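Local coordinates for iron-regulated ABC transporter siderophore-binding protein SirA (Staphylococcus aureus subsp. aureus, PDB 3MWF) that binds the iron-chelating siderophore staphyloferrin B and probably hands it to its ABC transporter for iron uptake, at residues V25-G30 against G44-W49; A31-V36 against G276-L281; N193-K198 against I215-A220. All coordinates share one frame; numbering follows the deposited sequence.

Interaction 1 (V25-G30 against G44-W49); sequences VTLYQG and GAVESW. With SE8 (5-[(2-{[(3S)-5-{[(2S)-2-amino-2-carboxyethyl]amino}-3-carboxy-3-hydroxy-5-oxopentanoyl]amino}ethyl)amino]-2,5-dioxopentanoic acid), chain C.
Gly44 and Val25 open a pairing of neighbouring parallel strands, 44-45 beside 24-26, the two strands of a beta-alpha-beta unit whose helix, 29-37, starts within the first segment. Gly44 O accepts the N-H of Thr26 at 3.0 Å and also meets the CA-H of Val25. With no side chain on Gly44, Val25 CG2 lies against its backbone, 4.0 Å from Gly44 N. Ala45 puts CB 3.6 Å from Thr26 OG1, a hydroxyl whose hydrogen-bond partner is Thr32 in the helix that follows. Val46 N returns the ladder's second bond, to Thr26 O at 3.1 Å. Beyond it the strands part, and both Val46 methyls pack on Leu27: CG1 comes 4.0 Å from Leu27 CD2, the two side chains crossing at about a right angle, while CG2 rests on the Leu27 carbonyl. Glu47 contributes its backbone; its side chain leads away, and OE2 forms a salt bridge with Lys52. Glu47 O takes an almost straight bond (174°) from Gln29 NE2 and lies in the plane of that amide; Glu71 gives the same NE2 a second acceptor. A bend at chi2 (-64°) turns Gln29 CD back toward this segment, and OE1 comes to rest over Ser48 CA. Trp49, a residue of the staphyloferrin B pocket, has Gln29 CG 3.3 Å from its NE1. Gln29 NE2 lies over one ring face and ligand atom N4 over the opposite face, both offset toward the rim, with N4 3.4 Å from Trp49 CH2.

Interaction 2 (A31-V36 against G276-L281); sequences ATDVAV and GYKSSL
Asp33 points its carboxylate from the side of helix 29-37 at the first turn of helix 277-290, where Tyr277 and Lys278 present their backbone N-H groups. The contact joins the helix of the beta-alpha-beta unit 24-45 to the start of a helix from the far end of the chain; the short segments run nearly perpendicular (88°, axes 9.3 Å apart at closest approach). Asp33 CG stands anti to the backbone N (chi1 -179°), pointing out from its helix, and the oxygens it carries meet the other. OD1 takes Lys278 N at 2.9 Å in a nearly straight bond (170°), met on the syn side and somewhat out of the carboxylate plane, and Tyr277 N at 2.8 Å in a bent, weak one. OD2 meets a water, which donates to it weakly and accepts from Ser279 N at 3.0 Å and, weakly, from Gly276 N; the hydroxyl of Tyr57 is another partner of OD2. The Lys278 chain crosses that of Asp33 obliquely, its CB 3.3 Å from Asp33 OD2. Farther out, the Lys278 and Val36 side chains cross at about a right angle, with CE 4.1 Å from Val36 CG1. Val34 CG2 approaches Tyr277 CB, before the Tyr277 ring leads off toward helix 130-155, where its hydroxyl bonds Leu136 O and Lys139. Gly276, lacking a side chain, lets Asp33 CB come to 3.9 Å from its CA. A buried acid is thus held by backbone N-H groups at a helix N-terminus, whose dipole would be expected to favour its ionised form. Lys278 NZ, 6.5 Å from Asp33 OD2, could add only a longer-range attraction.

Interaction 3 (N193-K198 against I215-A220); sequences NKDLQK and IPLMNA
Asn193 meets Leu217 and Asn219 where the start of helix 194-201 lies against the 3-10 turn 215-218 and the residues after it, in the loop that leads into strand 222-227 of the five-stranded mixed sheet. Asn193 is the helix N-cap: its OD1 accepts a hydrogen bond from Leu196 N at 2.9 Å, the donor lying above the carbonyl plane. The other end of the same amide reaches across the contact, where ND2 gives one N-H to Asn219 O at 2.8 Å, on a lone pair, and the other to Leu217 O at 2.9 Å, approaching from above that carbonyl's plane. Both acceptors lie in the Asn193 amide plane, so cap and cross-links together fix the rotation of the group. A water that accepts from Asn193 N also donates to Asn219 O. The Asn219 side chain takes Asp255 N at its OD1.

Apolar contacts run alongside. Leu217 crosses Leu196 at about a right angle, CG 4.1 Å from Leu196 CD1, and both leucines touch Ile175 of strand 173-176. Leu217 CG is anti to the backbone N (chi1 -170°); from it CD1 comes 3.6 Å from Leu196 N, in the helix backbone, and 3.8 Å from Asp195 CB.

Interactions 1 and 2 share helix 29-37 and touch: the Thr26 and Thr32 hydroxyls, OG1 to OG1 2.7 Å, tie the two together, and Thr26 CG2 packs on Ala31 and Ala35. Their centres are 11 Å apart, and their segments alternate along the chain. Thus the helix that begins beside the parallel strand pair of interaction 1 also meets helix 277-290 near the C-terminus. Interaction 3 lies beside the five-stranded sheet, its centre about 33 Å from that of interaction 1 and 29 Å from that of interaction 2. Of the three, only interaction 1 contributes to the siderophore pocket; its Trp49 side chain is about 5 Å from the bound iron(III), whereas Gly276 is about 10 Å from the ligand.

Interaction 1 (V25-G30 against G44-W49)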
loop_
_atom_site.group_PDB
_atom_site.type_symbol
_atom_site.label_atom_id
_atom_site.label_comp_id
_atom_site.label_asym_id
_atom_site.label_seq_id
_atom_site.Cartn_x
_atom_site.Cartn_y
_atom_site.Cartn_z
ATOM N N VAL A 25 -12.662 -9.048 -11.347
ATOM C CA VAL A 25 -11.748 -8.091 -11.954
ATOM C C VAL A 25 -11.332 -7.142 -10.841
ATOM O O VAL A 25 -12.183 -6.567 -10.174
ATOM C CB VAL A 25 -12.398 -7.332 -13.125
ATOM C CG1 VAL A 25 -11.534 -6.139 -13.558
ATOM C CG2 VAL A 25 -12.627 -8.297 -14.306
ATOM N N THR A 26 -10.022 -6.982 -10.660
ATOM C CA THR A 26 -9.471 -6.143 -9.590
ATOM C C THR A 26 -8.849 -4.902 -10.176
ATOM O O THR A 26 -7.962 -4.987 -11.036
ATOM C CB THR A 26 -8.458 -6.942 -8.732
ATOM O OG1 THR A 26 -7.549 -7.654 -9.596
ATOM C CG2 THR A 26 -9.183 -7.916 -7.839
ATOM N N LEU A 27 -9.304 -3.734 -9.707
ATOM C CA LEU A 27 -8.919 -2.435 -10.299
ATOM C C LEU A 27 -7.913 -1.625 -9.494
ATOM O O LEU A 27 -7.668 -0.473 -9.813
ATOM C CB LEU A 27 -10.168 -1.576 -10.555
ATOM C CG LEU A 27 -11.175 -2.242 -11.515
ATOM C CD1 LEU A 27 -12.328 -1.284 -11.775
ATOM C CD2 LEU A 27 -10.521 -2.611 -12.839
ATOM N N TYR A 28 -7.352 -2.222 -8.444
ATOM C CA TYR A 28 -6.140 -1.645 -7.868
ATOM C C TYR A 28 -5.187 -2.733 -7.394
ATOM O O TYR A 28 -5.614 -3.846 -7.133
ATOM C CB TYR A 28 -6.465 -0.640 -6.755
ATOM C CG TYR A 28 -7.260 -1.117 -5.578
ATOM C CD1 TYR A 28 -8.664 -1.048 -5.593
ATOM C CD2 TYR A 28 -6.627 -1.514 -4.393
ATOM C CE1 TYR A 28 -9.410 -1.416 -4.459
ATOM C CE2 TYR A 28 -7.363 -1.902 -3.268
ATOM C CZ TYR A 28 -8.749 -1.811 -3.300
ATOM O OH TYR A 28 -9.504 -2.165 -2.205
ATOM N N GLN A 29 -3.897 -2.394 -7.274
ATOM C CA GLN A 29 -2.876 -3.413 -6.994
ATOM C C GLN A 29 -3.230 -4.278 -5.792
ATOM O O GLN A 29 -3.088 -5.495 -5.829
ATOM C CB GLN A 29 -1.536 -2.715 -6.693
ATOM C CG GLN A 29 -1.163 -1.579 -7.664
ATOM C CD GLN A 29 -0.941 -2.066 -9.080
ATOM O OE1 GLN A 29 -0.219 -3.029 -9.301
ATOM N NE2 GLN A 29 -1.582 -1.401 -10.055
ATOM N N GLY A 30 -3.649 -3.645 -4.695
ATOM C CA GLY A 30 -3.877 -4.384 -3.449
ATOM C C GLY A 30 -5.040 -5.348 -3.563
ATOM O O GLY A 30 -5.029 -6.379 -2.928
ATOM N N GLY A 44 -9.333 -10.629 -14.606
ATOM C CA GLY A 44 -8.795 -9.375 -15.119
ATOM C C GLY A 44 -8.210 -8.550 -13.979
ATOM O O GLY A 44 -8.692 -8.612 -12.866
ATOM N N ALA A 45 -7.167 -7.790 -14.282
ATOM C CA ALA A 45 -6.500 -6.931 -13.277
ATOM C C ALA A 45 -5.919 -5.724 -13.945
ATOM O O ALA A 45 -5.526 -5.769 -15.109
ATOM C CB ALA A 45 -5.410 -7.688 -12.544
ATOM N N VAL A 46 -5.819 -4.619 -13.205
ATOM C CA VAL A 46 -5.051 -3.505 -13.724
ATOM C C VAL A 46 -3.551 -3.881 -13.776
ATOM O O VAL A 46 -3.088 -4.746 -13.032
ATOM C CB VAL A 46 -5.261 -2.204 -12.904
ATOM C CG1 VAL A 46 -6.702 -1.621 -13.187
ATOM C CG2 VAL A 46 -4.979 -2.421 -11.392
ATOM N N GLU A 47 -2.836 -3.266 -14.707
ATOM C CA GLU A 47 -1.392 -3.530 -14.827
ATOM C C GLU A 47 -0.654 -3.080 -13.559
ATOM O O GLU A 47 -1.090 -2.159 -12.875
ATOM C CB GLU A 47 -0.821 -2.838 -16.059
ATOM C CG GLU A 47 -0.588 -1.376 -15.926
ATOM C CD GLU A 47 -0.149 -0.728 -17.216
ATOM O OE1 GLU A 47 -0.241 -1.382 -18.275
ATOM O OE2 GLU A 47 0.239 0.454 -17.160
ATOM N N SER A 48 0.461 -3.729 -13.262
ATOM C CA SER A 48 1.307 -3.313 -12.160
ATOM C C SER A 48 1.935 -1.956 -12.441
ATOM O O SER A 48 2.136 -1.565 -13.597
ATOM C CB SER A 48 2.392 -4.366 -11.906
ATOM O OG SER A 48 3.096 -4.653 -13.123
ATOM N N TRP A 49 2.292 -1.226 -11.383
ATOM C CA TRP A 49 2.857 0.082 -11.573
ATOM C C TRP A 49 4.266 0.037 -12.162
ATOM O O TRP A 49 4.677 0.942 -12.914
ATOM C CB TRP A 49 2.953 0.809 -10.233
ATOM C CG TRP A 49 1.656 1.297 -9.643
ATOM C CD1 TRP A 49 1.085 0.868 -8.481
ATOM C CD2 TRP A 49 0.802 2.316 -10.169
ATOM N NE1 TRP A 49 -0.109 1.542 -8.255
ATOM C CE2 TRP A 49 -0.290 2.455 -9.260
ATOM C CE3 TRP A 49 0.856 3.135 -11.299
ATOM C CZ2 TRP A 49 -1.330 3.379 -9.456
ATOM C CZ3 TRP A 49 -0.190 4.058 -11.514
ATOM C CH2 TRP A 49 -1.264 4.179 -10.581
HETATM C C1 SE8 C . -0.685 7.789 -9.688
HETATM C C2 SE8 C . 0.800 7.926 -9.495
HETATM C C3 SE8 C . 1.491 6.580 -9.645
HETATM N N4 SE8 C . 1.131 5.636 -8.592
HETATM C C5 SE8 C . 1.853 5.501 -7.498
HETATM C C6 SE8 C . 1.286 4.616 -6.416
HETATM C C7 SE8 C . 0.300 5.391 -5.541
HETATM C C8 SE8 C . -0.368 4.393 -4.577
HETATM C C9 SE8 C . -1.218 5.041 -3.486
HETATM N N10 SE8 C . -1.893 6.147 -3.795
HETATM C C11 SE8 C . -2.729 6.753 -2.784
HETATM C C12 SE8 C . -4.182 6.777 -3.225
HETATM N N13 SE8 C . -4.968 7.751 -2.480
HETATM C C14 SE8 C . -5.027 9.082 -2.782
HETATM C C15 SE8 C . -4.614 9.553 -4.145
HETATM C C16 SE8 C . -3.110 9.604 -4.033
HETATM C C17 SE8 C . -2.350 9.316 -5.290
HETATM C C18 SE8 C . -1.422 10.373 -5.658
HETATM O O19 SE8 C . -1.123 7.624 -10.857
HETATM O O20 SE8 C . -1.422 7.897 -8.688
HETATM N N21 SE8 C . 1.059 8.502 -8.161
HETATM O O22 SE8 C . 2.925 6.044 -7.317
HETATM C C23 SE8 C . 1.016 6.513 -4.810
HETATM O O24 SE8 C . 1.740 6.241 -3.820
HETATM O O25 SE8 C . 0.864 7.700 -5.193
HETATM O O26 SE8 C . -0.670 6.027 -6.394
HETATM O O27 SE8 C . -1.271 4.523 -2.376
HETATM O O28 SE8 C . -5.378 9.925 -1.976
HETATM O O29 SE8 C . -2.394 8.230 -5.876
HETATM O O30 SE8 C . -0.447 10.075 -6.339
HETATM O O31 SE8 C . -1.604 11.546 -5.243
#

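Interaction 2 (A31-V36 against G276-L281)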
loop_
_atom_site.group_PDB
_atom_site.type_symbol
_atom_site.label_atom_id
_atom_site.label_comp_id
_atom_site.label_asym_id
_atom_site.label_seq_id
_atom_site.Cartn_x
_atom_site.Cartn_y
_atom_site.Cartn_z
ATOM N N ALA A 31 -6.045 -4.986 -4.361
ATOM C CA ALA A 31 -7.211 -5.838 -4.579
ATOM C C ALA A 31 -6.759 -7.091 -5.327
ATOM O O ALA A 31 -7.175 -8.208 -5.012
ATOM C CB ALA A 31 -8.281 -5.076 -5.367
ATOM N N THR A 32 -5.870 -6.913 -6.299
ATOM C CA THR A 32 -5.312 -8.081 -7.026
ATOM C C THR A 32 -4.582 -9.028 -6.088
ATOM O O THR A 32 -4.767 -10.266 -6.144
ATOM C CB THR A 32 -4.377 -7.604 -8.122
ATOM O OG1 THR A 32 -5.111 -6.719 -8.974
ATOM C CG2 THR A 32 -3.909 -8.798 -8.986
ATOM N N ASP A 33 -3.780 -8.437 -5.216
ATOM C CA ASP A 33 -3.038 -9.174 -4.214
ATOM C C ASP A 33 -3.966 -9.897 -3.253
ATOM O O ASP A 33 -3.762 -11.072 -2.933
ATOM C CB ASP A 33 -2.100 -8.215 -3.468
ATOM C CG ASP A 33 -1.252 -8.925 -2.395
ATOM O OD1 ASP A 33 -1.814 -9.340 -1.345
ATOM O OD2 ASP A 33 -0.009 -9.043 -2.612
ATOM N N VAL A 34 -4.990 -9.198 -2.789
ATOM C CA VAL A 34 -5.931 -9.788 -1.832
ATOM C C VAL A 34 -6.711 -10.943 -2.484
ATOM O O VAL A 34 -6.926 -11.980 -1.847
ATOM C CB VAL A 34 -6.843 -8.695 -1.232
ATOM C CG1 VAL A 34 -8.070 -9.299 -0.490
ATOM C CG2 VAL A 34 -6.039 -7.824 -0.273
ATOM N N ALA A 35 -7.094 -10.775 -3.753
ATOM C CA ALA A 35 -7.834 -11.849 -4.448
ATOM C C ALA A 35 -6.976 -13.118 -4.458
ATOM O O ALA A 35 -7.429 -14.216 -4.085
ATOM C CB ALA A 35 -8.156 -11.421 -5.870
ATOM N N VAL A 36 -5.723 -12.968 -4.876
ATOM C CA VAL A 36 -4.792 -14.103 -4.871
ATOM C C VAL A 36 -4.632 -14.718 -3.469
ATOM O O VAL A 36 -4.669 -15.954 -3.293
ATOM C CB VAL A 36 -3.441 -13.676 -5.502
ATOM C CG1 VAL A 36 -2.325 -14.710 -5.240
ATOM C CG2 VAL A 36 -3.593 -13.402 -7.010
ATOM N N GLY A 276 -0.926 -4.514 -0.830
ATOM C CA GLY A 276 -1.804 -5.641 -0.541
ATOM C C GLY A 276 -1.497 -6.378 0.736
ATOM O O GLY A 276 -0.760 -5.883 1.611
ATOM N N TYR A 277 -2.060 -7.588 0.813
ATOM C CA TYR A 277 -1.885 -8.445 1.968
ATOM C C TYR A 277 -0.494 -9.050 2.016
ATOM O O TYR A 277 0.198 -8.957 3.039
ATOM C CB TYR A 277 -2.931 -9.558 1.981
ATOM C CG TYR A 277 -2.706 -10.447 3.174
ATOM C CD1 TYR A 277 -3.124 -10.051 4.431
ATOM C CD2 TYR A 277 -1.969 -11.638 3.048
ATOM C CE1 TYR A 277 -2.867 -10.842 5.567
ATOM C CE2 TYR A 277 -1.711 -12.426 4.171
ATOM C CZ TYR A 277 -2.158 -12.022 5.408
ATOM O OH TYR A 277 -1.907 -12.817 6.505
ATOM N N LYS A 278 -0.066 -9.649 0.907
ATOM C CA LYS A 278 1.243 -10.324 0.899
ATOM C C LYS A 278 2.408 -9.395 1.260
ATOM O O LYS A 278 3.315 -9.794 2.004
ATOM C CB LYS A 278 1.493 -11.019 -0.445
ATOM C CG LYS A 278 0.631 -12.257 -0.584
ATOM C CD LYS A 278 0.833 -12.896 -1.925
ATOM C CE LYS A 278 0.067 -14.231 -1.979
ATOM N NZ LYS A 278 0.761 -15.345 -1.225
ATOM N N SER A 279 2.392 -8.155 0.759
ATOM C CA SER A 279 3.479 -7.219 1.045
ATOM C C SER A 279 3.534 -6.796 2.492
ATOM O O SER A 279 4.591 -6.395 2.969
ATOM C CB SER A 279 3.362 -5.936 0.221
ATOM O OG SER A 279 3.600 -6.189 -1.136
ATOM N N SER A 280 2.391 -6.829 3.171
ATOM C CA SER A 280 2.359 -6.399 4.596
ATOM C C SER A 280 3.285 -7.299 5.418
ATOM O O SER A 280 4.129 -6.806 6.191
ATOM C CB SER A 280 0.925 -6.342 5.179
ATOM O OG SER A 280 0.357 -7.619 5.448
ATOM N N LEU A 281 3.175 -8.610 5.184
ATOM C CA LEU A 281 4.018 -9.574 5.882
ATOM C C LEU A 281 5.475 -9.396 5.474
ATOM O O LEU A 281 6.388 -9.424 6.320
ATOM C CB LEU A 281 3.521 -11.003 5.586
ATOM C CG LEU A 281 2.036 -11.244 5.895
ATOM C CD1 LEU A 281 1.671 -12.700 5.558
ATOM C CD2 LEU A 281 1.695 -10.954 7.368
HETATM O O HOH W 1 0.968 -6.869 -1.511
#

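Interaction 3 (N193-K198 against I215-A220)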
loop_
_atom_site.group_PDB
_atom_site.type_symbol
_atom_site.label_atom_id
_atom_site.label_comp_id
_atom_site.label_asym_id
_atom_site.label_seq_id
_atom_site.Cartn_x
_atom_site.Cartn_y
_atom_site.Cartn_z
ATOM N N ASN A 193 6.786 12.274 14.801
ATOM C CA ASN A 193 7.066 13.567 15.440
ATOM C C ASN A 193 5.769 14.347 15.537
ATOM O O ASN A 193 4.837 14.125 14.761
ATOM C CB ASN A 193 8.204 14.342 14.758
ATOM C CG ASN A 193 7.793 14.974 13.452
ATOM O OD1 ASN A 193 6.963 15.915 13.425
ATOM N ND2 ASN A 193 8.394 14.512 12.355
ATOM N N LYS A 194 5.690 15.248 16.512
ATOM C CA LYS A 194 4.429 15.912 16.799
ATOM C C LYS A 194 3.828 16.640 15.594
ATOM O O LYS A 194 2.626 16.545 15.355
ATOM C CB LYS A 194 4.585 16.858 18.007
ATOM C CG LYS A 194 3.338 17.696 18.279
ATOM C CD LYS A 194 3.505 18.559 19.530
ATOM C CE LYS A 194 2.253 19.388 19.785
ATOM N NZ LYS A 194 2.321 20.033 21.160
ATOM N N ASP A 195 4.668 17.312 14.816
ATOM C CA ASP A 195 4.143 18.080 13.687
ATOM C C ASP A 195 3.586 17.138 12.605
ATOM O O ASP A 195 2.521 17.368 12.007
ATOM C CB ASP A 195 5.234 19.007 13.147
ATOM C CG ASP A 195 4.652 20.289 12.480
ATOM O OD1 ASP A 195 3.428 20.575 12.593
ATOM O OD2 ASP A 195 5.429 20.985 11.825
ATOM N N LEU A 196 4.303 16.048 12.353
ATOM C CA LEU A 196 3.816 15.047 11.387
ATOM C C LEU A 196 2.520 14.380 11.874
ATOM O O LEU A 196 1.591 14.123 11.085
ATOM C CB LEU A 196 4.928 14.000 11.169
ATOM C CG LEU A 196 4.652 12.971 10.081
ATOM C CD1 LEU A 196 4.479 13.653 8.754
ATOM C CD2 LEU A 196 5.853 12.014 10.014
ATOM N N GLN A 197 2.445 14.105 13.186
ATOM C CA GLN A 197 1.258 13.463 13.728
ATOM C C GLN A 197 0.063 14.406 13.601
ATOM O O GLN A 197 -1.074 13.961 13.314
ATOM C CB GLN A 197 1.470 13.051 15.192
ATOM C CG GLN A 197 0.297 12.280 15.777
ATOM C CD GLN A 197 0.019 11.023 15.029
ATOM O OE1 GLN A 197 0.955 10.274 14.689
ATOM N NE2 GLN A 197 -1.253 10.794 14.707
ATOM N N LYS A 198 0.322 15.704 13.783
ATOM C CA LYS A 198 -0.742 16.701 13.615
ATOM C C LYS A 198 -1.308 16.651 12.190
ATOM O O LYS A 198 -2.522 16.798 12.001
ATOM C CB LYS A 198 -0.232 18.122 13.928
ATOM C CG LYS A 198 -1.314 19.201 13.736
ATOM C CD LYS A 198 -0.886 20.575 14.272
ATOM C CE LYS A 198 -1.237 20.780 15.764
ATOM N NZ LYS A 198 -0.046 20.690 16.664
ATOM N N ILE A 215 11.946 19.760 5.020
ATOM C CA ILE A 215 12.611 18.535 5.466
ATOM C C ILE A 215 12.452 18.244 6.978
ATOM O O ILE A 215 12.261 17.084 7.360
ATOM C CB ILE A 215 14.074 18.500 4.987
ATOM C CG1 ILE A 215 14.086 18.100 3.498
ATOM C CG2 ILE A 215 14.898 17.525 5.840
ATOM C CD1 ILE A 215 15.439 18.341 2.796
ATOM N N PRO A 216 12.471 19.280 7.844
ATOM C CA PRO A 216 12.259 18.961 9.259
ATOM C C PRO A 216 11.000 18.178 9.615
ATOM O O PRO A 216 10.974 17.525 10.653
ATOM C CB PRO A 216 12.261 20.351 9.918
ATOM C CG PRO A 216 13.267 21.101 9.079
ATOM C CD PRO A 216 12.920 20.677 7.669
ATOM N N LEU A 217 9.952 18.256 8.781
ATOM C CA LEU A 217 8.746 17.480 9.000
ATOM C C LEU A 217 9.012 15.962 8.985
ATOM O O LEU A 217 8.226 15.186 9.549
ATOM C CB LEU A 217 7.645 17.882 7.989
ATOM C CG LEU A 217 6.219 17.346 8.179
ATOM C CD1 LEU A 217 5.653 17.787 9.540
ATOM C CD2 LEU A 217 5.281 17.813 7.023
ATOM N N MET A 218 10.112 15.564 8.343
ATOM C CA MET A 218 10.519 14.171 8.244
ATOM C C MET A 218 11.170 13.648 9.512
ATOM O O MET A 218 11.489 12.454 9.603
ATOM C CB MET A 218 11.573 14.047 7.120
ATOM C CG MET A 218 11.033 14.469 5.766
ATOM S SD MET A 218 12.424 14.432 4.611
ATOM C CE MET A 218 11.571 15.013 3.165
ATOM N N ASN A 219 11.443 14.529 10.483
ATOM C CA ASN A 219 12.291 14.099 11.600
ATOM C C ASN A 219 11.764 12.852 12.310
ATOM O O ASN A 219 10.569 12.710 12.533
ATOM C CB ASN A 219 12.507 15.229 12.624
ATOM C CG ASN A 219 13.737 14.966 13.483
ATOM O OD1 ASN A 219 14.722 14.353 13.015
ATOM N ND2 ASN A 219 13.675 15.373 14.751
ATOM N N ALA A 220 12.679 11.944 12.661
ATOM C CA ALA A 220 12.349 10.657 13.227
ATOM C C ALA A 220 13.621 10.053 13.798
ATOM O O ALA A 220 14.729 10.500 13.472
ATOM C CB ALA A 220 11.783 9.733 12.136
HETATM O O HOH W 2 8.360 10.921 12.806
#